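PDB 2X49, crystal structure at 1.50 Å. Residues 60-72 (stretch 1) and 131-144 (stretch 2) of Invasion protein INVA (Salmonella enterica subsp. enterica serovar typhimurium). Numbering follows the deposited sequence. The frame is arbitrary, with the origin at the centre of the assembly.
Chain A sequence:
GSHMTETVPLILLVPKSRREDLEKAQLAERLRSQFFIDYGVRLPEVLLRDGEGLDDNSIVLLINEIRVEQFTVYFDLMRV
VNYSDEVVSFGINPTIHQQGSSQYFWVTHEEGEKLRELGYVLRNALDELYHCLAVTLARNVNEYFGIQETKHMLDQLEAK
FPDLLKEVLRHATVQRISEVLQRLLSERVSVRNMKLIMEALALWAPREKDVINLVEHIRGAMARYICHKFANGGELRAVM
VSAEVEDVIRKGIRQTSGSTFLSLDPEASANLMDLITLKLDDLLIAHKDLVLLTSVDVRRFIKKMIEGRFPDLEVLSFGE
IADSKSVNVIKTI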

# COMPACT_ATOMS: atom_id res chain seq x y z
N VAL A 60 -7.26 -10.28 13.93
CA VAL A 60 -7.29 -10.97 12.63
C VAL A 60 -8.30 -10.40 11.66
O VAL A 60 -9.47 -10.13 11.95
CB VAL A 60 -7.63 -12.48 12.81
CG1 VAL A 60 -7.41 -13.32 11.48
CG2 VAL A 60 -6.81 -13.10 13.91
N LEU A 61 -7.81 -10.23 10.45
CA LEU A 61 -8.67 -9.77 9.35
C LEU A 61 -9.08 -10.95 8.50
O LEU A 61 -8.25 -11.66 7.96
CB LEU A 61 -7.92 -8.69 8.51
CG LEU A 61 -8.61 -8.33 7.18
CD1 LEU A 61 -9.92 -7.61 7.45
CD2 LEU A 61 -7.64 -7.51 6.31
N LEU A 62 -10.39 -11.11 8.34
CA LEU A 62 -10.99 -12.07 7.42
C LEU A 62 -11.66 -11.33 6.26
O LEU A 62 -12.41 -10.37 6.41
CB LEU A 62 -12.07 -12.94 8.07
CG LEU A 62 -11.77 -13.59 9.38
CD1 LEU A 62 -12.97 -14.49 9.77
CD2 LEU A 62 -10.44 -14.33 9.31
N ILE A 63 -11.31 -11.81 5.09
CA ILE A 63 -11.98 -11.42 3.85
C ILE A 63 -12.59 -12.69 3.26
O ILE A 63 -11.97 -13.74 3.11
CB ILE A 63 -10.99 -10.72 2.84
CG1 ILE A 63 -10.28 -9.53 3.48
CG2 ILE A 63 -11.75 -10.35 1.51
CD1 ILE A 63 -9.16 -8.87 2.55
N ASN A 64 -13.88 -12.62 3.01
CA ASN A 64 -14.63 -13.78 2.54
C ASN A 64 -14.61 -14.88 3.56
O ASN A 64 -14.60 -16.09 3.25
CB ASN A 64 -14.04 -14.34 1.24
CG ASN A 64 -14.16 -13.39 0.10
OD1 ASN A 64 -15.23 -12.81 -0.14
ND2 ASN A 64 -13.06 -13.24 -0.67
N GLU A 65 -14.56 -14.44 4.80
CA GLU A 65 -14.59 -15.34 5.96
C GLU A 65 -13.33 -16.20 6.05
O GLU A 65 -13.23 -17.16 6.81
CB GLU A 65 -15.85 -16.23 5.98
CG GLU A 65 -16.98 -15.59 6.76
CD GLU A 65 -18.27 -16.43 6.78
OE1 GLU A 65 -18.22 -17.68 6.97
OE2 GLU A 65 -19.36 -15.84 6.60
N ILE A 66 -12.36 -15.82 5.23
CA ILE A 66 -11.05 -16.49 5.24
C ILE A 66 -9.98 -15.63 5.89
O ILE A 66 -9.93 -14.47 5.65
CB ILE A 66 -10.63 -16.83 3.80
CG1 ILE A 66 -11.68 -17.76 3.16
CG2 ILE A 66 -9.27 -17.49 3.76
CD1 ILE A 66 -11.46 -18.02 1.68
N ARG A 67 -9.18 -16.20 6.77
CA ARG A 67 -8.11 -15.43 7.42
C ARG A 67 -7.14 -14.96 6.37
O ARG A 67 -6.63 -15.75 5.58
CB ARG A 67 -7.36 -16.28 8.45
CG ARG A 67 -8.18 -16.59 9.68
CD ARG A 67 -7.62 -17.78 10.45
NE ARG A 67 -7.61 -17.51 11.88
CZ ARG A 67 -8.69 -17.56 12.66
NH1 ARG A 67 -9.88 -17.86 12.16
NH2 ARG A 67 -8.56 -17.29 13.96
N VAL A 68 -6.89 -13.66 6.38
CA VAL A 68 -5.96 -13.00 5.43
C VAL A 68 -4.66 -12.58 6.11
O VAL A 68 -3.55 -12.79 5.62
CB VAL A 68 -6.64 -11.79 4.79
CG1 VAL A 68 -5.63 -10.83 4.20
CG2 VAL A 68 -7.63 -12.29 3.71
N GLU A 69 -4.84 -11.99 7.27
CA GLU A 69 -3.68 -11.56 8.08
C GLU A 69 -4.02 -11.46 9.54
O GLU A 69 -5.11 -11.09 9.90
CB GLU A 69 -3.24 -10.15 7.64
CG GLU A 69 -2.12 -10.10 6.61
CD GLU A 69 -0.86 -10.77 7.09
OE1 GLU A 69 -0.65 -10.83 8.32
OE2 GLU A 69 -0.08 -11.26 6.23
N GLN A 70 -3.03 -11.77 10.35
CA GLN A 70 -3.12 -11.53 11.79
C GLN A 70 -2.10 -10.45 12.11
O GLN A 70 -0.89 -10.59 11.79
CB GLN A 70 -2.85 -12.81 12.59
CG GLN A 70 -3.03 -12.64 14.13
CD GLN A 70 -3.13 -13.98 14.89
OE1 GLN A 70 -3.66 -14.98 14.38
NE2 GLN A 70 -2.67 -13.99 16.13
N PHE A 71 -2.60 -9.43 12.79
CA PHE A 71 -1.84 -8.25 13.20
C PHE A 71 -1.59 -8.26 14.70
O PHE A 71 -2.41 -8.66 15.51
CB PHE A 71 -2.59 -6.94 12.87
CG PHE A 71 -3.02 -6.80 11.42
CD1 PHE A 71 -2.21 -6.13 10.50
CD2 PHE A 71 -4.19 -7.32 10.97
CE1 PHE A 71 -2.57 -5.93 9.17
CE2 PHE A 71 -4.57 -7.17 9.62
CZ PHE A 71 -3.74 -6.51 8.71
N THR A 72 -0.44 -7.77 15.08
CA THR A 72 -0.13 -7.50 16.48
C THR A 72 -0.11 -5.98 16.70
O THR A 72 0.60 -5.27 16.04
CB THR A 72 1.25 -8.07 16.79
OG1 THR A 72 1.21 -9.50 16.59
CG2 THR A 72 1.76 -7.69 18.19
N HIS A 131 -3.43 1.81 9.75
CA HIS A 131 -2.43 1.69 8.65
C HIS A 131 -2.26 0.26 8.18
O HIS A 131 -2.29 -0.04 6.97
CB HIS A 131 -1.08 2.29 9.04
CG HIS A 131 -0.11 2.41 7.90
ND1 HIS A 131 1.19 2.04 7.81
CD2 HIS A 131 -0.43 2.99 6.69
CE1 HIS A 131 1.63 2.41 6.56
NE2 HIS A 131 0.64 2.99 5.91
N CYS A 132 -2.10 -0.65 9.12
CA CYS A 132 -1.95 -2.09 8.82
C CYS A 132 -3.13 -2.56 7.97
O CYS A 132 -2.97 -3.25 6.94
CB CYS A 132 -1.94 -2.92 10.09
SG CYS A 132 -0.34 -2.86 10.90
N LEU A 133 -4.31 -2.23 8.47
CA LEU A 133 -5.58 -2.70 7.80
C LEU A 133 -5.70 -2.10 6.40
O LEU A 133 -6.02 -2.78 5.40
CB LEU A 133 -6.80 -2.35 8.62
CG LEU A 133 -6.92 -3.17 9.88
CD1 LEU A 133 -8.00 -2.57 10.80
CD2 LEU A 133 -7.33 -4.61 9.54
N ALA A 134 -5.38 -0.82 6.33
CA ALA A 134 -5.52 -0.11 5.04
C ALA A 134 -4.61 -0.68 3.99
O ALA A 134 -5.01 -0.86 2.82
CB ALA A 134 -5.27 1.36 5.20
N VAL A 135 -3.37 -0.95 4.37
CA VAL A 135 -2.37 -1.50 3.44
C VAL A 135 -2.86 -2.83 2.89
O VAL A 135 -2.80 -3.13 1.69
CB VAL A 135 -0.99 -1.60 4.14
CG1 VAL A 135 -0.01 -2.50 3.43
CG2 VAL A 135 -0.46 -0.19 4.37
N THR A 136 -3.42 -3.63 3.78
CA THR A 136 -3.81 -4.98 3.43
C THR A 136 -5.06 -4.94 2.58
O THR A 136 -5.22 -5.71 1.62
CB THR A 136 -4.05 -5.86 4.69
OG1 THR A 136 -2.83 -5.85 5.46
CG2 THR A 136 -4.38 -7.28 4.32
N LEU A 137 -5.95 -4.03 2.93
CA LEU A 137 -7.23 -3.88 2.17
C LEU A 137 -7.00 -3.32 0.78
O LEU A 137 -7.64 -3.77 -0.17
CB LEU A 137 -8.26 -3.09 2.94
CG LEU A 137 -8.83 -3.84 4.13
CD1 LEU A 137 -9.57 -2.93 5.12
CD2 LEU A 137 -9.79 -4.96 3.71
N ALA A 138 -6.08 -2.37 0.66
CA ALA A 138 -5.71 -1.82 -0.68
C ALA A 138 -5.26 -2.95 -1.59
O ALA A 138 -5.66 -3.06 -2.74
CB ALA A 138 -4.59 -0.74 -0.56
N ARG A 139 -4.38 -3.81 -1.09
CA ARG A 139 -3.81 -4.90 -1.89
C ARG A 139 -4.90 -5.85 -2.42
O ARG A 139 -4.79 -6.47 -3.48
CB ARG A 139 -2.78 -5.68 -1.05
CG ARG A 139 -2.14 -6.87 -1.66
CD ARG A 139 -0.93 -7.23 -0.80
NE ARG A 139 -1.20 -8.03 0.40
CZ ARG A 139 -0.87 -7.68 1.64
NH1 ARG A 139 -0.26 -6.54 1.88
NH2 ARG A 139 -1.15 -8.49 2.65
N ASN A 140 -5.95 -5.94 -1.62
CA ASN A 140 -7.03 -6.93 -1.80
C ASN A 140 -8.26 -6.25 -2.41
O ASN A 140 -9.39 -6.72 -2.34
CB ASN A 140 -7.36 -7.65 -0.49
CG ASN A 140 -6.39 -8.74 -0.17
OD1 ASN A 140 -6.46 -9.84 -0.73
ND2 ASN A 140 -5.53 -8.48 0.80
N VAL A 141 -7.98 -5.15 -3.08
CA VAL A 141 -9.03 -4.29 -3.66
C VAL A 141 -10.04 -5.04 -4.55
O VAL A 141 -11.24 -4.73 -4.54
CB VAL A 141 -8.43 -3.09 -4.44
CG1 VAL A 141 -7.56 -3.54 -5.58
CG2 VAL A 141 -9.57 -2.20 -4.95
N ASN A 142 -9.57 -6.05 -5.25
CA ASN A 142 -10.43 -6.77 -6.20
C ASN A 142 -11.58 -7.53 -5.50
O ASN A 142 -12.53 -7.99 -6.13
CB ASN A 142 -9.63 -7.69 -7.14
CG ASN A 142 -8.78 -6.92 -8.18
OD1 ASN A 142 -8.11 -5.85 -7.75
ND2 ASN A 142 -8.67 -7.35 -9.34
N GLU A 143 -11.45 -7.66 -4.19
CA GLU A 143 -12.44 -8.40 -3.38
C GLU A 143 -13.71 -7.62 -3.19
O GLU A 143 -14.77 -8.22 -2.95
CB GLU A 143 -11.89 -8.87 -2.01
CG GLU A 143 -10.75 -9.90 -2.10
CD GLU A 143 -11.21 -11.29 -2.51
OE1 GLU A 143 -12.43 -11.58 -2.52
OE2 GLU A 143 -10.32 -12.12 -2.81
N TYR A 144 -13.61 -6.30 -3.31
CA TYR A 144 -14.74 -5.36 -2.97
C TYR A 144 -14.96 -4.18 -3.92
O TYR A 144 -15.75 -3.28 -3.68
CB TYR A 144 -14.63 -4.85 -1.50
CG TYR A 144 -13.38 -4.10 -1.23
CD1 TYR A 144 -13.25 -2.76 -1.59
CD2 TYR A 144 -12.26 -4.74 -0.73
CE1 TYR A 144 -12.07 -2.09 -1.44
CE2 TYR A 144 -11.11 -4.09 -0.54
CZ TYR A 144 -10.98 -2.77 -0.91
OH TYR A 144 -9.80 -2.10 -0.81

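Residues 60-72 form a β-hairpin, its strands 60-63 and 66-72 joined by a type I' turn from Ile63 to Ile66, and one face of this hairpin packs against helix 131-139 and the segment that follows it. The helix runs nearly antiparallel to strand 66-72 (164°) and at 23° to strand 60-63, so both strands can contribute side chains along its length. The contact buries 539 Å², counting both sides.

Most of the contact is apolar. Leu61, Ile63 and Phe71 all direct their CA-to-CB bonds toward the helical stretch, whereas the intervening Leu62 is out of reach, as expected from strand alternation. Leu133 and Leu137, one helical turn apart, leave the helix sideways, but their ends come nearer the hairpin. Leu133 CD2 lies 4.2 Å from Leu61 CB and 3.8 Å from Phe71 CE2, while Leu137 CD2 lies 4.2 Å from Leu61 CD2 and 4.1 Å from Ile63 CD1. The branched ends of the leucines thus fill the space between the backbones, where the CA atoms of Leu61 and Leu133 are 7.9 Å apart. Ile63 reaches further along with both branches: CD1 is 3.7 Å from Asn140 CB, and CG2 is 3.8 Å from Glu143 CG, so it packs on the aliphatic parts of two polar residues.

Phe71, in the m rotamer at chi1, has more of its area covered by the helical stretch (82 Å²) than any other hairpin residue. Its CE1 atom approaches Cys132 CB to 3.2 Å, a tight contact, and Cys132 SG lies obliquely 4.9 Å from the centroid of the Phe71 ring. Thr136 OG1 sits at the ring edge, 3.4 Å from Phe71 CZ.

Thr136 suits this buried position because its hydroxyl is satisfied within the helix, with OG1 donating to Cys132 O at 3.0 Å. Its methyl is free to pack: CG2 is 3.8 Å from Leu61 CD2 and 3.8 Å from Val68 CG1. Asn140, the first residue after the helix to leave helical phi/psi, is similarly anchored, ND2 donating to Thr136 O at 2.9 Å while its CB meets Ile63.

Polar contact between the stretches is concentrated at the turn. Asn64 ND2 donates to Glu143 OE1 at 2.6 Å, with an N-H...acceptor angle of 153°, the only hydrogen bond between them. The positive phi of Asn64 (62°) fits the type I' turn, a conformation asparagine tolerates well. On the flank of the helix across from Leu133 and Leu137, the edge of the Arg139 guanidinium approaches the aliphatic part of Glu69, with Arg139 NH2 4.4 Å from Glu69 CG.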